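Local coordinates for protein L-talarate/galactarate dehydratase (Salmonella typhimurium, PDB 2PP0) that dehydrates L-talarate and galactarate to 5-keto-4-deoxy-D-glucarate with the help of magnesium, and also interconverts the two acid sugars by epimerization, at residues B[25-30]-B[102-107]; B[33-38]-B[59-64]; B[65-70]-B[133-138]. One frame throughout, in Å; residues are numbered along the deposited sequence.

Contact 1: residues B[25-30]-B[102-107]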
loop_
_atom_site.group_PDB
_atom_site.type_symbol
_atom_site.label_atom_id
_atom_site.label_comp_id
_atom_site.label_asym_id
_atom_site.label_seq_id
_atom_site.Cartn_x
_atom_site.Cartn_y
_atom_site.Cartn_z
ATOM N N GLY B 25 18.787 3.682 -12.127
ATOM C CA GLY B 25 18.477 3.669 -10.706
ATOM C C GLY B 25 19.656 3.679 -9.745
ATOM O O GLY B 25 20.755 3.237 -10.080
ATOM N N ASP B 26 19.411 4.188 -8.538
ATOM C CA ASP B 26 20.424 4.261 -7.494
ATOM C C ASP B 26 20.828 2.838 -7.100
ATOM O O ASP B 26 20.175 1.866 -7.489
ATOM C CB ASP B 26 19.863 5.008 -6.278
ATOM C CG ASP B 26 20.952 5.568 -5.381
ATOM O OD1 ASP B 26 22.136 5.241 -5.616
ATOM O OD2 ASP B 26 20.626 6.333 -4.438
ATOM N N ARG B 27 21.900 2.719 -6.324
ATOM C CA ARG B 27 22.399 1.419 -5.898
ATOM C C ARG B 27 22.949 1.459 -4.478
ATOM O O ARG B 27 23.605 2.420 -4.083
ATOM C CB ARG B 27 23.508 0.954 -6.847
ATOM C CG ARG B 27 23.045 0.623 -8.252
ATOM C CD ARG B 27 22.240 -0.665 -8.270
ATOM N NE ARG B 27 21.951 -1.112 -9.630
ATOM C CZ ARG B 27 21.014 -0.584 -10.413
ATOM N NH1 ARG B 27 20.262 0.418 -9.975
ATOM N NH2 ARG B 27 20.828 -1.067 -11.635
ATOM N N ILE B 28 22.678 0.414 -3.702
ATOM C CA ILE B 28 23.189 0.355 -2.339
ATOM C C ILE B 28 24.677 0.002 -2.434
ATOM O O ILE B 28 25.055 -0.882 -3.202
ATOM C CB ILE B 28 22.448 -0.727 -1.500
ATOM C CG1 ILE B 28 20.978 -0.319 -1.307
ATOM C CG2 ILE B 28 23.135 -0.899 -0.143
ATOM C CD1 ILE B 28 20.101 -1.381 -0.646
ATOM N N GLU B 29 25.521 0.688 -1.668
ATOM C CA GLU B 29 26.951 0.399 -1.719
ATOM C C GLU B 29 27.576 0.156 -0.354
ATOM O O GLU B 29 28.719 -0.281 -0.269
ATOM C CB GLU B 29 27.711 1.542 -2.413
ATOM C CG GLU B 29 27.224 1.854 -3.823
ATOM C CD GLU B 29 28.179 2.757 -4.581
ATOM O OE1 GLU B 29 28.747 3.675 -3.951
ATOM O OE2 GLU B 29 28.348 2.554 -5.805
ATOM N N TRP B 30 26.829 0.429 0.709
ATOM C CA TRP B 30 27.354 0.257 2.059
ATOM C C TRP B 30 26.245 0.031 3.079
ATOM O O TRP B 30 25.191 0.664 3.012
ATOM C CB TRP B 30 28.140 1.506 2.455
ATOM C CG TRP B 30 28.790 1.448 3.799
ATOM C CD1 TRP B 30 29.978 0.852 4.111
ATOM C CD2 TRP B 30 28.316 2.057 5.009
ATOM N NE1 TRP B 30 30.277 1.059 5.435
ATOM C CE2 TRP B 30 29.274 1.795 6.010
ATOM C CE3 TRP B 30 27.176 2.802 5.341
ATOM C CZ2 TRP B 30 29.131 2.253 7.323
ATOM C CZ3 TRP B 30 27.034 3.257 6.649
ATOM C CH2 TRP B 30 28.008 2.979 7.623
ATOM N N GLY B 102 24.510 -3.592 -4.322
ATOM C CA GLY B 102 24.165 -3.622 -5.733
ATOM C C GLY B 102 22.675 -3.600 -6.035
ATOM O O GLY B 102 22.272 -3.641 -7.198
ATOM N N GLU B 103 21.849 -3.532 -4.998
ATOM C CA GLU B 103 20.401 -3.510 -5.193
ATOM C C GLU B 103 19.854 -2.086 -5.300
ATOM O O GLU B 103 20.366 -1.163 -4.662
ATOM C CB GLU B 103 19.703 -4.224 -4.030
ATOM C CG GLU B 103 19.956 -5.737 -3.951
ATOM C CD GLU B 103 19.362 -6.489 -5.125
ATOM O OE1 GLU B 103 18.205 -6.198 -5.489
ATOM O OE2 GLU B 103 20.040 -7.378 -5.681
ATOM N N ASP B 104 18.819 -1.910 -6.117
ATOM C CA ASP B 104 18.182 -0.599 -6.261
ATOM C C ASP B 104 17.371 -0.455 -4.978
ATOM O O ASP B 104 16.374 -1.147 -4.791
ATOM C CB ASP B 104 17.241 -0.585 -7.467
ATOM C CG ASP B 104 16.576 0.761 -7.668
ATOM O OD1 ASP B 104 16.333 1.459 -6.666
ATOM O OD2 ASP B 104 16.284 1.114 -8.831
ATOM N N PRO B 105 17.774 0.463 -4.088
ATOM C CA PRO B 105 17.072 0.669 -2.818
ATOM C C PRO B 105 15.580 0.992 -2.873
ATOM O O PRO B 105 14.877 0.835 -1.873
ATOM C CB PRO B 105 17.888 1.775 -2.154
ATOM C CG PRO B 105 18.344 2.592 -3.334
ATOM C CD PRO B 105 18.788 1.514 -4.302
ATOM N N ASN B 106 15.085 1.434 -4.024
ATOM C CA ASN B 106 13.669 1.765 -4.126
ATOM C C ASN B 106 12.746 0.557 -4.220
ATOM O O ASN B 106 11.576 0.649 -3.861
ATOM C CB ASN B 106 13.433 2.693 -5.317
ATOM C CG ASN B 106 14.231 3.968 -5.198
ATOM O OD1 ASN B 106 15.216 4.169 -5.911
ATOM N ND2 ASN B 106 13.833 4.824 -4.265
ATOM N N ASP B 107 13.270 -0.565 -4.700
ATOM C CA ASP B 107 12.478 -1.789 -4.839
ATOM C C ASP B 107 12.498 -2.547 -3.515
ATOM O O ASP B 107 13.060 -3.637 -3.399
ATOM C CB ASP B 107 13.043 -2.637 -5.983
ATOM C CG ASP B 107 12.935 -1.930 -7.331
ATOM O OD1 ASP B 107 12.187 -0.935 -7.399
ATOM O OD2 ASP B 107 13.572 -2.367 -8.320
HETATM O O HOH W 1 17.506 0.548 -11.091
#

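Contact 2: residues B[33-38]-B[59-64]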
loop_
_atom_site.group_PDB
_atom_site.type_symbol
_atom_site.label_atom_id
_atom_site.label_comp_id
_atom_site.label_asym_id
_atom_site.label_seq_id
_atom_site.Cartn_x
_atom_site.Cartn_y
_atom_site.Cartn_z
ATOM N N LEU B 33 25.527 -2.631 10.445
ATOM C CA LEU B 33 24.596 -3.166 11.428
ATOM C C LEU B 33 25.201 -3.015 12.812
ATOM O O LEU B 33 26.412 -3.162 12.987
ATOM C CB LEU B 33 24.318 -4.644 11.148
ATOM C CG LEU B 33 23.820 -5.002 9.743
ATOM C CD1 LEU B 33 23.649 -6.509 9.637
ATOM C CD2 LEU B 33 22.501 -4.291 9.453
ATOM N N SER B 34 24.362 -2.711 13.792
ATOM C CA SER B 34 24.826 -2.547 15.160
ATOM C C SER B 34 23.905 -3.239 16.153
ATOM O O SER B 34 22.686 -3.288 15.958
ATOM C CB SER B 34 24.909 -1.061 15.526
ATOM O OG SER B 34 25.854 -0.375 14.722
ATOM N N LEU B 35 24.499 -3.795 17.205
ATOM C CA LEU B 35 23.739 -4.431 18.270
ATOM C C LEU B 35 24.084 -3.630 19.510
ATOM O O LEU B 35 25.229 -3.639 19.966
ATOM C CB LEU B 35 24.149 -5.893 18.477
ATOM C CG LEU B 35 23.499 -6.526 19.716
ATOM C CD1 LEU B 35 21.980 -6.428 19.600
ATOM C CD2 LEU B 35 23.939 -7.990 19.867
ATOM N N ALA B 36 23.099 -2.923 20.046
ATOM C CA ALA B 36 23.321 -2.113 21.232
ATOM C C ALA B 36 22.369 -2.534 22.331
ATOM O O ALA B 36 21.364 -3.195 22.074
ATOM C CB ALA B 36 23.117 -0.633 20.900
ATOM N N PHE B 37 22.689 -2.155 23.561
ATOM C CA PHE B 37 21.836 -2.477 24.685
ATOM C C PHE B 37 21.494 -1.231 25.481
ATOM O O PHE B 37 22.372 -0.522 25.981
ATOM C CB PHE B 37 22.498 -3.533 25.569
ATOM C CG PHE B 37 22.428 -4.917 24.991
ATOM C CD1 PHE B 37 21.287 -5.697 25.160
ATOM C CD2 PHE B 37 23.477 -5.422 24.231
ATOM C CE1 PHE B 37 21.194 -6.956 24.577
ATOM C CE2 PHE B 37 23.392 -6.682 23.642
ATOM C CZ PHE B 37 22.248 -7.448 23.816
ATOM N N LEU B 38 20.198 -0.972 25.569
ATOM C CA LEU B 38 19.653 0.167 26.282
ATOM C C LEU B 38 19.382 -0.277 27.715
ATOM O O LEU B 38 18.512 -1.112 27.960
ATOM C CB LEU B 38 18.353 0.597 25.604
ATOM C CG LEU B 38 17.516 1.717 26.213
ATOM C CD1 LEU B 38 18.237 3.034 26.023
ATOM C CD2 LEU B 38 16.152 1.760 25.536
ATOM N N GLU B 59 16.996 -4.290 30.437
ATOM C CA GLU B 59 17.649 -3.674 29.288
ATOM C C GLU B 59 16.869 -4.013 28.029
ATOM O O GLU B 59 16.023 -4.910 28.035
ATOM C CB GLU B 59 19.088 -4.181 29.146
ATOM C CG GLU B 59 19.193 -5.661 28.784
ATOM C CD GLU B 59 20.620 -6.106 28.532
ATOM O OE1 GLU B 59 21.537 -5.258 28.616
ATOM O OE2 GLU B 59 20.828 -7.305 28.242
ATOM N N VAL B 60 17.145 -3.283 26.953
ATOM C CA VAL B 60 16.477 -3.526 25.682
ATOM C C VAL B 60 17.523 -3.648 24.587
ATOM O O VAL B 60 18.375 -2.766 24.426
ATOM C CB VAL B 60 15.505 -2.378 25.316
ATOM C CG1 VAL B 60 14.819 -2.677 23.980
ATOM C CG2 VAL B 60 14.468 -2.207 26.405
ATOM N N ALA B 61 17.480 -4.753 23.852
ATOM C CA ALA B 61 18.410 -4.962 22.756
ATOM C C ALA B 61 17.900 -4.121 21.590
ATOM O O ALA B 61 16.696 -4.071 21.336
ATOM C CB ALA B 61 18.446 -6.431 22.359
ATOM N N ILE B 62 18.814 -3.456 20.893
ATOM C CA ILE B 62 18.448 -2.622 19.753
ATOM C C ILE B 62 19.340 -2.995 18.579
ATOM O O ILE B 62 20.562 -2.911 18.678
ATOM C CB ILE B 62 18.659 -1.113 20.060
ATOM C CG1 ILE B 62 17.788 -0.679 21.245
ATOM C CG2 ILE B 62 18.334 -0.282 18.820
ATOM C CD1 ILE B 62 16.293 -0.699 20.970
ATOM N N ILE B 63 18.742 -3.426 17.475
ATOM C CA ILE B 63 19.533 -3.774 16.300
ATOM C C ILE B 63 19.306 -2.655 15.288
ATOM O O ILE B 63 18.180 -2.404 14.852
ATOM C CB ILE B 63 19.124 -5.139 15.696
ATOM C CG1 ILE B 63 19.287 -6.254 16.741
ATOM C CG2 ILE B 63 20.023 -5.475 14.509
ATOM C CD1 ILE B 63 18.242 -6.230 17.854
ATOM N N ILE B 64 20.388 -1.976 14.930
ATOM C CA ILE B 64 20.323 -0.846 14.012
ATOM C C ILE B 64 20.925 -1.156 12.655
ATOM O O ILE B 64 21.920 -1.874 12.551
ATOM C CB ILE B 64 21.089 0.360 14.600
ATOM C CG1 ILE B 64 20.627 0.614 16.028
ATOM C CG2 ILE B 64 20.867 1.604 13.748
ATOM C CD1 ILE B 64 21.514 1.583 16.784
#

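Contact 3: residues B[65-70]-B[133-138]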
loop_
_atom_site.group_PDB
_atom_site.type_symbol
_atom_site.label_atom_id
_atom_site.label_comp_id
_atom_site.label_asym_id
_atom_site.label_seq_id
_atom_site.Cartn_x
_atom_site.Cartn_y
_atom_site.Cartn_z
ATOM N N ALA B 65 20.310 -0.615 11.610
ATOM C CA ALA B 65 20.819 -0.783 10.258
ATOM C C ALA B 65 20.997 0.605 9.653
ATOM O O ALA B 65 20.139 1.478 9.807
ATOM C CB ALA B 65 19.855 -1.602 9.410
ATOM N N GLU B 66 22.127 0.808 8.988
ATOM C CA GLU B 66 22.423 2.077 8.328
ATOM C C GLU B 66 22.804 1.692 6.908
ATOM O O GLU B 66 23.656 0.826 6.704
ATOM C CB GLU B 66 23.583 2.781 9.028
ATOM C CG GLU B 66 23.293 3.128 10.478
ATOM C CD GLU B 66 24.516 3.640 11.209
ATOM O OE1 GLU B 66 25.002 4.738 10.857
ATOM O OE2 GLU B 66 24.998 2.943 12.132
ATOM N N ILE B 67 22.144 2.311 5.932
ATOM C CA ILE B 67 22.376 2.020 4.523
ATOM C C ILE B 67 22.706 3.305 3.762
ATOM O O ILE B 67 22.066 4.335 3.972
ATOM C CB ILE B 67 21.109 1.382 3.879
ATOM C CG1 ILE B 67 20.678 0.144 4.675
ATOM C CG2 ILE B 67 21.384 1.002 2.426
ATOM C CD1 ILE B 67 19.375 -0.494 4.164
ATOM N N ARG B 68 23.713 3.241 2.897
ATOM C CA ARG B 68 24.110 4.394 2.093
ATOM C C ARG B 68 24.139 3.996 0.629
ATOM O O ARG B 68 24.629 2.923 0.278
ATOM C CB ARG B 68 25.479 4.924 2.547
ATOM C CG ARG B 68 25.370 5.768 3.803
ATOM C CD ARG B 68 26.714 6.146 4.407
ATOM N NE ARG B 68 26.509 6.898 5.643
ATOM C CZ ARG B 68 26.059 8.152 5.696
ATOM N NH1 ARG B 68 25.776 8.814 4.579
ATOM N NH2 ARG B 68 25.861 8.737 6.871
ATOM N N SER B 69 23.595 4.857 -0.224
ATOM C CA SER B 69 23.536 4.573 -1.655
ATOM C C SER B 69 24.614 5.296 -2.463
ATOM O O SER B 69 25.217 6.270 -2.007
ATOM C CB SER B 69 22.164 4.965 -2.207
ATOM O OG SER B 69 22.010 6.375 -2.176
ATOM N N ARG B 70 24.837 4.804 -3.675
ATOM C CA ARG B 70 25.811 5.378 -4.581
ATOM C C ARG B 70 25.541 6.868 -4.800
ATOM O O ARG B 70 26.463 7.681 -4.778
ATOM C CB ARG B 70 25.741 4.651 -5.924
ATOM C CG ARG B 70 26.652 5.214 -7.002
ATOM C CD ARG B 70 26.195 4.717 -8.356
ATOM N NE ARG B 70 24.866 5.232 -8.676
ATOM C CZ ARG B 70 24.111 4.789 -9.675
ATOM N NH1 ARG B 70 24.554 3.817 -10.459
ATOM N NH2 ARG B 70 22.914 5.318 -9.893
ATOM N N SER B 133 13.640 -6.340 9.525
ATOM C CA SER B 133 13.027 -5.099 10.005
ATOM C C SER B 133 13.906 -3.839 9.972
ATOM O O SER B 133 13.503 -2.811 9.415
ATOM C CB SER B 133 12.495 -5.287 11.426
ATOM O OG SER B 133 11.301 -6.045 11.425
ATOM N N PRO B 134 15.105 -3.892 10.580
ATOM C CA PRO B 134 15.980 -2.707 10.574
ATOM C C PRO B 134 16.271 -2.239 9.151
ATOM O O PRO B 134 16.259 -1.043 8.851
ATOM C CB PRO B 134 17.252 -3.204 11.264
ATOM C CG PRO B 134 16.763 -4.348 12.132
ATOM C CD PRO B 134 15.763 -5.033 11.245
ATOM N N ILE B 135 16.541 -3.203 8.280
ATOM C CA ILE B 135 16.849 -2.928 6.886
ATOM C C ILE B 135 15.644 -2.356 6.136
ATOM O O ILE B 135 15.757 -1.326 5.457
ATOM C CB ILE B 135 17.360 -4.211 6.201
ATOM C CG1 ILE B 135 18.706 -4.608 6.822
ATOM C CG2 ILE B 135 17.505 -3.995 4.704
ATOM C CD1 ILE B 135 19.176 -6.014 6.465
ATOM N N ASP B 136 14.496 -3.014 6.272
ATOM C CA ASP B 136 13.271 -2.569 5.615
ATOM C C ASP B 136 12.937 -1.142 6.043
ATOM O O ASP B 136 12.609 -0.294 5.212
ATOM C CB ASP B 136 12.098 -3.493 5.981
ATOM C CG ASP B 136 10.787 -3.073 5.317
ATOM O OD1 ASP B 136 10.630 -3.311 4.103
ATOM O OD2 ASP B 136 9.914 -2.505 6.006
ATOM N N ILE B 137 13.024 -0.890 7.346
ATOM C CA ILE B 137 12.724 0.419 7.905
ATOM C C ILE B 137 13.716 1.471 7.384
ATOM O O ILE B 137 13.317 2.588 7.040
ATOM C CB ILE B 137 12.725 0.355 9.455
ATOM C CG1 ILE B 137 11.530 -0.495 9.931
ATOM C CG2 ILE B 137 12.634 1.745 10.056
ATOM C CD1 ILE B 137 11.460 -0.673 11.456
ATOM N N ALA B 138 14.993 1.106 7.304
ATOM C CA ALA B 138 16.015 2.026 6.804
ATOM C C ALA B 138 15.734 2.374 5.341
ATOM O O ALA B 138 15.947 3.509 4.915
ATOM C CB ALA B 138 17.411 1.400 6.937
#

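Contact 1: residues B[25-30]-B[102-107]
The Arg27 guanidinium has Gly102 O and Asp104 CB obliquely beside it. Arg27 CG is anti to the carbonyl carbon, the chain bends at chi2 (-72°), and Arg27 CD touches Gly102 O at 3.2 Å. Within the plane of the group NH1 donates to Asp26 O, which it meets from above the carbonyl plane, and NH2 donates to Ala22 O. The Asp104 carboxylate, turned 24° from the guanidinium plane, makes no direct salt bridge: its OD2 is 4.2 Å from Arg27 NH1 and off that plane, so no N-H points at it. A water spans the gap, accepting from Arg27 NH1 and giving a 2.6 Å bond to Asp104 OD2. The other oxygen, Asp104 OD1, accepts from Asn106 N in an Asx turn, which fixes the carboxylate at the start of the type I turn 104-107. Two backbone bonds pin the segments together: Ile28 N to Glu103 O and Gly102 N to Ile28 O, both 3.0 Å. At the start of the turn, Asp104 CA makes a CA-H...O contact with Asp26 O at 3.4 Å. Ile28 and Pro105 pack past one another, running opposite ways, with Ile28 CG1 resting 3.8 Å from Pro105 CB. Asp26 OD1 accepts from Arg27 N, met from above the carboxylate plane, and also from Asp71 N, while OD2 is bridged to Arg146 and bonded to Ser69. Lys153 of the second subunit forms salt bridges with Asp104 and Asp107, which places the turn at the dimer contact. The whole joins the start of strand 28-40 to the loop between helices 86-96 and 108-118, with helix 127-146 packed against Ile28 and Pro105 through Leu139, Met142 and Arg146.

Contact 2: residues B[33-38]-B[59-64]
The Glu59 carboxylate runs obliquely past the Phe37 ring, the two planes 22° apart, with Glu59 CD 3.5 Å from Phe37 CD1. Glu59 CG sits between the backbone N and the carbonyl carbon (chi1 67°), and the chain is extended beyond. Val60 forms a hydrogen-bonded pair with Leu38, in which Leu38 N to Val60 O (2.8 Å) is nearly straight at 176°; their side chains run alongside in the same direction. Ala61, in a non-hydrogen-bonded pair, sets its CB 3.6 Å from Phe37 CE1. Ile62 pairs with Ala36 through two more backbone bonds. Ile63 then lies alongside Leu35, Ile63 CG1 meeting Leu35 CD1 at 3.9 Å on the face shared with Phe37 and Ala61, where helix 86-96 packs on Leu35 and Phe37. Ile64 pairs with Ser34, bonded both ways, and the ladder runs on. The strands run antiparallel, 156° between their directions, as the two central strands of the four-stranded sheet of the enolase-superfamily N-terminal domain. Val60 lies about 4 Å, side chain to side chain, from the substrate-binding Lys82, so the Val60 end of the ladder is next to the substrate site, consistent with the capping role of this domain in the superfamily.

Contact 3: residues B[65-70]-B[133-138]
Ala65 and Pro134 mark the closest backbone approach, their CA atoms 5.2 Å apart, where strand 65-69 passes helix 133-138. The axes of the two segments come within 7.6 Å and their directions differ by 42°. The helix is kinked here: the N atoms of Pro134 and Ile135 have no bond to the turn before, the first because proline has no N-H to give. Beyond them the helix is bonded regularly, as in Ile137 N to Ser133 O and Ala138 N to Pro134 O. No hydrogen bond links strand and helix.

The side chains are small and branched aliphatic groups. Ala65 points toward the helix and its CB fits against the proline, 3.6 Å from Pro134 CB, with Ile135 CG1 farther along at 4.1 Å. Two residues on, on the same face of the strand, Ile67 reaches between Ile135 and Ala138, about one turn apart on the helix. Its CG1 is anti to the carbonyl carbon (chi1 -55°) and CD1 continues outward in an extended chain (chi2 176°). This terminal methyl, Ile67 CD1, touches Ala138 CB at 3.9 Å and Ile135 CG2 at 4.0 Å. Ala138, also directed at the strand, lies 4.0 Å by its CB from Ala65 O. Ile67 further packs on Leu139 and Met142 of the same helix and on Ile28 of the neighbouring strand, while Pro134 touches Ser79 of strand 74-81.

All five touching residues are buried, and contact is mostly between aliphatic carbons, with Ala65 O and Ile135 O merely in packing distance of methyls. Here strand and helix meet by apolar packing alone, within the alpha+beta N-terminal domain, so the contact rests on shape fit and burial.

From the N terminus, the chain enters strand 28-40 through residues 25-30, whose partner 102-107 comes much later; contact 1 therefore closes a long loop. Within that loop strand 28-40 runs on and pairs with strand 57-69, so contact 2, closing a short loop of 20 residues, lies wholly between the ends of contact 1. The last part of strand 57-69 carries contact 3, which closes a loop of 62 residues on helix 127-146, beyond residue 107; contacts 1 and 3 thus cross while 2 and 3 follow in series. A backbone bond from Arg27 to Arg70 probably joins contacts 1 and 3. Together they tie sheet, inter-helix loop and helix 127-146 into one domain.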